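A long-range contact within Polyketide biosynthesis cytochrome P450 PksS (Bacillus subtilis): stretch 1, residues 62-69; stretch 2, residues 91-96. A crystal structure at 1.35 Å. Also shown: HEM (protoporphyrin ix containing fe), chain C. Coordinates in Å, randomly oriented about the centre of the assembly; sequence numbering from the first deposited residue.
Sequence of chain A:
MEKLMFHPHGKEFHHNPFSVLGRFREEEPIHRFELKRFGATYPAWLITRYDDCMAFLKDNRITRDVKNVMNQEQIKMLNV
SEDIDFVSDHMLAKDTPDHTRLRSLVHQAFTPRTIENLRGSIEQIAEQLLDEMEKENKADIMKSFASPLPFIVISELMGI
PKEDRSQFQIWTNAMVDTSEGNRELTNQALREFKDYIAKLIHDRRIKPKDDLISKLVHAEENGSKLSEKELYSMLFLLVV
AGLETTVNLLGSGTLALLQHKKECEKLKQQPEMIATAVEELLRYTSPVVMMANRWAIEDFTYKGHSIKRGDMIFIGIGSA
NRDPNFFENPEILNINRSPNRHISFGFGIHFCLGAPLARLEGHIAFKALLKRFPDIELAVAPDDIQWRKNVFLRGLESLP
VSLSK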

# COMPACT_ATOMS: atom_id res chain seq x y z
N ILE A 62 14.32 15.64 7.66
CA ILE A 62 13.52 15.21 6.50
C ILE A 62 12.12 15.63 6.74
O ILE A 62 11.58 15.30 7.88
CB ILE A 62 13.64 13.71 6.28
CG1 ILE A 62 15.06 13.28 6.14
CG2 ILE A 62 12.80 13.28 5.07
CD1 ILE A 62 15.84 14.03 5.08
N THR A 63 11.44 16.30 5.87
CA THR A 63 10.08 16.73 5.96
C THR A 63 9.19 15.96 4.98
O THR A 63 9.60 15.63 3.86
CB THR A 63 9.88 18.29 5.77
OG1 THR A 63 8.55 18.68 5.97
CG2 THR A 63 10.23 18.71 4.34
N ARG A 64 7.92 15.89 5.29
CA ARG A 64 6.93 15.33 4.43
C ARG A 64 6.10 16.40 3.80
O ARG A 64 5.30 16.12 3.01
CB ARG A 64 6.00 14.42 5.24
CG ARG A 64 6.68 13.26 5.92
CD ARG A 64 7.64 12.51 5.00
NE ARG A 64 6.93 11.89 3.90
CZ ARG A 64 6.28 10.73 3.97
NH1 ARG A 64 6.36 9.99 5.05
NH2 ARG A 64 5.62 10.31 2.93
N ASP A 65 6.35 17.64 4.20
CA ASP A 65 5.61 18.75 3.70
C ASP A 65 6.54 19.64 2.83
O ASP A 65 7.45 20.28 3.32
CB ASP A 65 5.13 19.57 4.85
CG ASP A 65 4.30 20.78 4.40
OD1 ASP A 65 3.99 21.01 3.18
OD2 ASP A 65 3.99 21.56 5.33
N VAL A 66 6.32 19.50 1.56
CA VAL A 66 7.19 20.10 0.57
C VAL A 66 7.28 21.62 0.67
O VAL A 66 8.29 22.17 0.28
CB VAL A 66 6.79 19.64 -0.80
CG1 VAL A 66 5.45 20.22 -1.25
CG2 VAL A 66 7.89 19.89 -1.84
N LYS A 67 6.36 22.27 1.36
CA LYS A 67 6.56 23.72 1.66
C LYS A 67 7.74 24.18 2.42
O LYS A 67 8.16 25.34 2.24
CB LYS A 67 5.34 24.26 2.37
CG LYS A 67 4.05 24.06 1.61
CD LYS A 67 4.05 24.60 0.19
CE LYS A 67 3.09 23.83 -0.72
NZ LYS A 67 1.69 23.92 -0.22
N ASN A 68 8.25 23.38 3.32
CA ASN A 68 9.41 23.70 4.00
C ASN A 68 10.45 23.95 3.03
O ASN A 68 11.49 24.43 3.43
CB ASN A 68 9.88 22.53 4.85
CG ASN A 68 9.21 22.49 6.14
OD1 ASN A 68 9.46 23.42 6.95
ND2 ASN A 68 8.29 21.58 6.36
N VAL A 69 10.31 23.47 1.77
CA VAL A 69 11.48 23.55 0.90
C VAL A 69 11.22 24.39 -0.34
O VAL A 69 12.12 24.54 -1.16
CB VAL A 69 12.07 22.19 0.51
CG1 VAL A 69 12.56 21.48 1.73
CG2 VAL A 69 11.12 21.31 -0.27
N MET A 91 -2.65 13.69 5.95
CA MET A 91 -1.70 13.58 7.02
C MET A 91 -0.37 13.02 6.63
O MET A 91 0.59 13.19 7.40
CB MET A 91 -2.26 12.83 8.21
CG MET A 91 -2.51 11.43 8.03
SD MET A 91 -3.35 10.94 9.60
CE MET A 91 -2.25 9.85 10.29
N LEU A 92 -0.29 12.24 5.55
CA LEU A 92 0.96 11.70 5.15
C LEU A 92 1.86 12.79 4.54
O LEU A 92 3.06 12.60 4.38
CB LEU A 92 0.61 10.49 4.26
CG LEU A 92 1.81 9.71 3.77
CD1 LEU A 92 2.75 9.12 4.84
CD2 LEU A 92 1.29 8.50 2.92
N ALA A 93 1.30 13.95 4.26
CA ALA A 93 1.99 15.12 3.79
C ALA A 93 2.11 16.15 4.90
O ALA A 93 2.38 17.35 4.63
CB ALA A 93 1.33 15.68 2.54
N LYS A 94 2.07 15.75 6.15
CA LYS A 94 2.19 16.67 7.32
C LYS A 94 3.23 16.15 8.25
O LYS A 94 3.48 14.94 8.40
CB LYS A 94 0.86 16.74 8.05
CG LYS A 94 -0.32 17.24 7.30
CD LYS A 94 -0.23 18.70 7.05
CE LYS A 94 -1.54 19.21 6.40
NZ LYS A 94 -1.48 20.60 5.95
N ASP A 95 3.91 17.02 8.95
CA ASP A 95 4.81 16.75 9.97
C ASP A 95 4.14 17.05 11.34
O ASP A 95 3.04 17.62 11.41
CB ASP A 95 6.06 17.68 9.89
CG ASP A 95 6.89 17.41 8.67
OD1 ASP A 95 6.91 16.29 8.05
OD2 ASP A 95 7.60 18.37 8.28
N THR A 96 4.80 16.70 12.40
CA THR A 96 4.35 17.03 13.75
C THR A 96 4.45 18.57 13.94
O THR A 96 5.31 19.15 13.38
CB THR A 96 5.24 16.30 14.74
OG1 THR A 96 5.04 14.91 14.54
CG2 THR A 96 4.83 16.56 16.06
CHA HEM C . 0.95 4.80 5.43
CHB HEM C . 2.03 0.58 3.32
CHC HEM C . -2.67 -0.66 3.44
CHD HEM C . -3.71 3.60 5.39
C1A HEM C . 1.65 3.78 4.83
C2A HEM C . 3.11 3.68 4.62
C3A HEM C . 3.37 2.56 3.99
C4A HEM C . 2.10 1.83 3.85
CMA HEM C . 4.67 2.10 3.47
CAA HEM C . 4.10 4.80 4.94
CBA HEM C . 4.31 5.72 3.83
CGA HEM C . 5.35 6.90 4.01
O1A HEM C . 5.58 7.53 2.92
O2A HEM C . 5.80 6.97 5.09
C1B HEM C . 0.84 -0.12 3.15
C2B HEM C . 0.70 -1.45 2.65
C3B HEM C . -0.59 -1.83 2.66
C4B HEM C . -1.31 -0.68 3.21
CMB HEM C . 1.86 -2.21 2.21
CAB HEM C . -1.26 -3.06 2.25
CBB HEM C . -0.62 -4.17 2.14
C1C HEM C . -3.41 0.34 4.01
C2C HEM C . -4.80 0.40 4.24
C3C HEM C . -5.11 1.63 4.81
C4C HEM C . -3.88 2.35 4.88
CMC HEM C . -5.68 -0.81 4.03
CAC HEM C . -6.41 2.15 5.23
CBC HEM C . -7.52 1.78 4.71
C1D HEM C . -2.56 4.33 5.57
C2D HEM C . -2.51 5.68 6.07
C3D HEM C . -1.18 6.00 6.09
C4D HEM C . -0.41 4.83 5.62
CMD HEM C . -3.67 6.52 6.55
CAD HEM C . -0.55 7.28 6.57
CBD HEM C . -0.21 7.25 8.03
CGD HEM C . 0.34 8.58 8.63
O1D HEM C . 0.76 9.41 7.81
O2D HEM C . 0.35 8.65 9.87
NA HEM C . 1.13 2.59 4.43
NB HEM C . -0.42 0.29 3.53
NC HEM C . -2.86 1.53 4.43
ND HEM C . -1.31 3.83 5.27
FE HEM C . -0.86 2.05 4.48
O HOH W 1 6.94 20.79 8.77

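Stretch 1 enters the contact from a short strand, and its first residue, Ile62, takes almost no part: its CA-to-CB bond points sideways, the end of the side chain leads away, and no side-chain atom comes within 7 Å of stretch 2.

Thr63 makes the shortest contact between the two stretches. With chi1 at -175° (t), its hydroxyl donates a hydrogen bond to Asp95, with OG1 2.5 Å from OD2. The same oxygen also accepts a hydrogen bond from the backbone of its own stretch, Asp65 N lying 3.0 Å from Thr63 OG1 with an N-H...acceptor angle of 163°. One hydroxyl thus ties the local turn to the carboxylate across the gap.

Arg64 gives the largest covered area of any residue here, 93 of the 320 Å² buried in total, and its CA-to-CB bond points toward stretch 2. Arg64 CA and Ala93 CA, 5.0 Å apart, are the nearest CA pair across the stretches. Its backbone N donates to the second carboxylate oxygen of Asp95, at 3.0 Å from N to OD1 and an angle of 160°, so that Asp95 grips consecutive residues, one through each oxygen. Asp95 reaches them because, although its CA-to-CB bond points sideways, the end of its side chain comes nearer. On the carbonyl side, Arg64 O meets Ala93 CA at 3.5 Å, with an angle of 135° at the hydrogen, a CA-H...O contact rather than a conventional hydrogen bond.

The Arg64 side chain, with chi1 to chi3 all m, runs past stretch 2 to the heme. Arg64 CB lies 3.6 Å from Leu92 O, and that carbonyl oxygen also sits over one face of the guanidinium. Arg64 NH2 packs against Leu92 CD1 at 3.6 Å. The polar ends are spent on one heme propionate: Arg64 NH2 donates to HEM O1A at 2.8 Å (137°), and Arg64 NH1 to HEM O2A at 3.1 Å (152°). HEM O1A lies at the guanidinium edge, near its plane, as an in-plane donor requires. Arg64 NE is satisfied elsewhere in the structure.

Asp65 touches stretch 2 mainly through its CB, 3.5 Å from Ala93 O. Its carboxylate turns to its own stretch instead, where Asp65 OD1 accepts from Lys67 N at 3.2 Å (158°). Asp65 O receives Asn68 N at 3.2 Å, which helps fold the 3-10 segment that follows. Within that segment, the side chains of Val66 and Lys67 stay more than 7 Å from stretch 2, and neither residue makes a contact.

Asn68 returns to the contact. Its CA-to-CB bond points toward stretch 2, but the direct approach, Asn68 ND2 to Asp95 OD2 at 3.8 Å, is bridged by water 1, which accepts from Asn68 ND2 at 2.9 Å and donates to Asp95 OD2 at 2.6 Å. Asn68 ND2 also makes a weak hydrogen bond to Thr63 OG1 at 2.9 Å, its angle of 126° far from linear. Val69, the last residue, is out of reach.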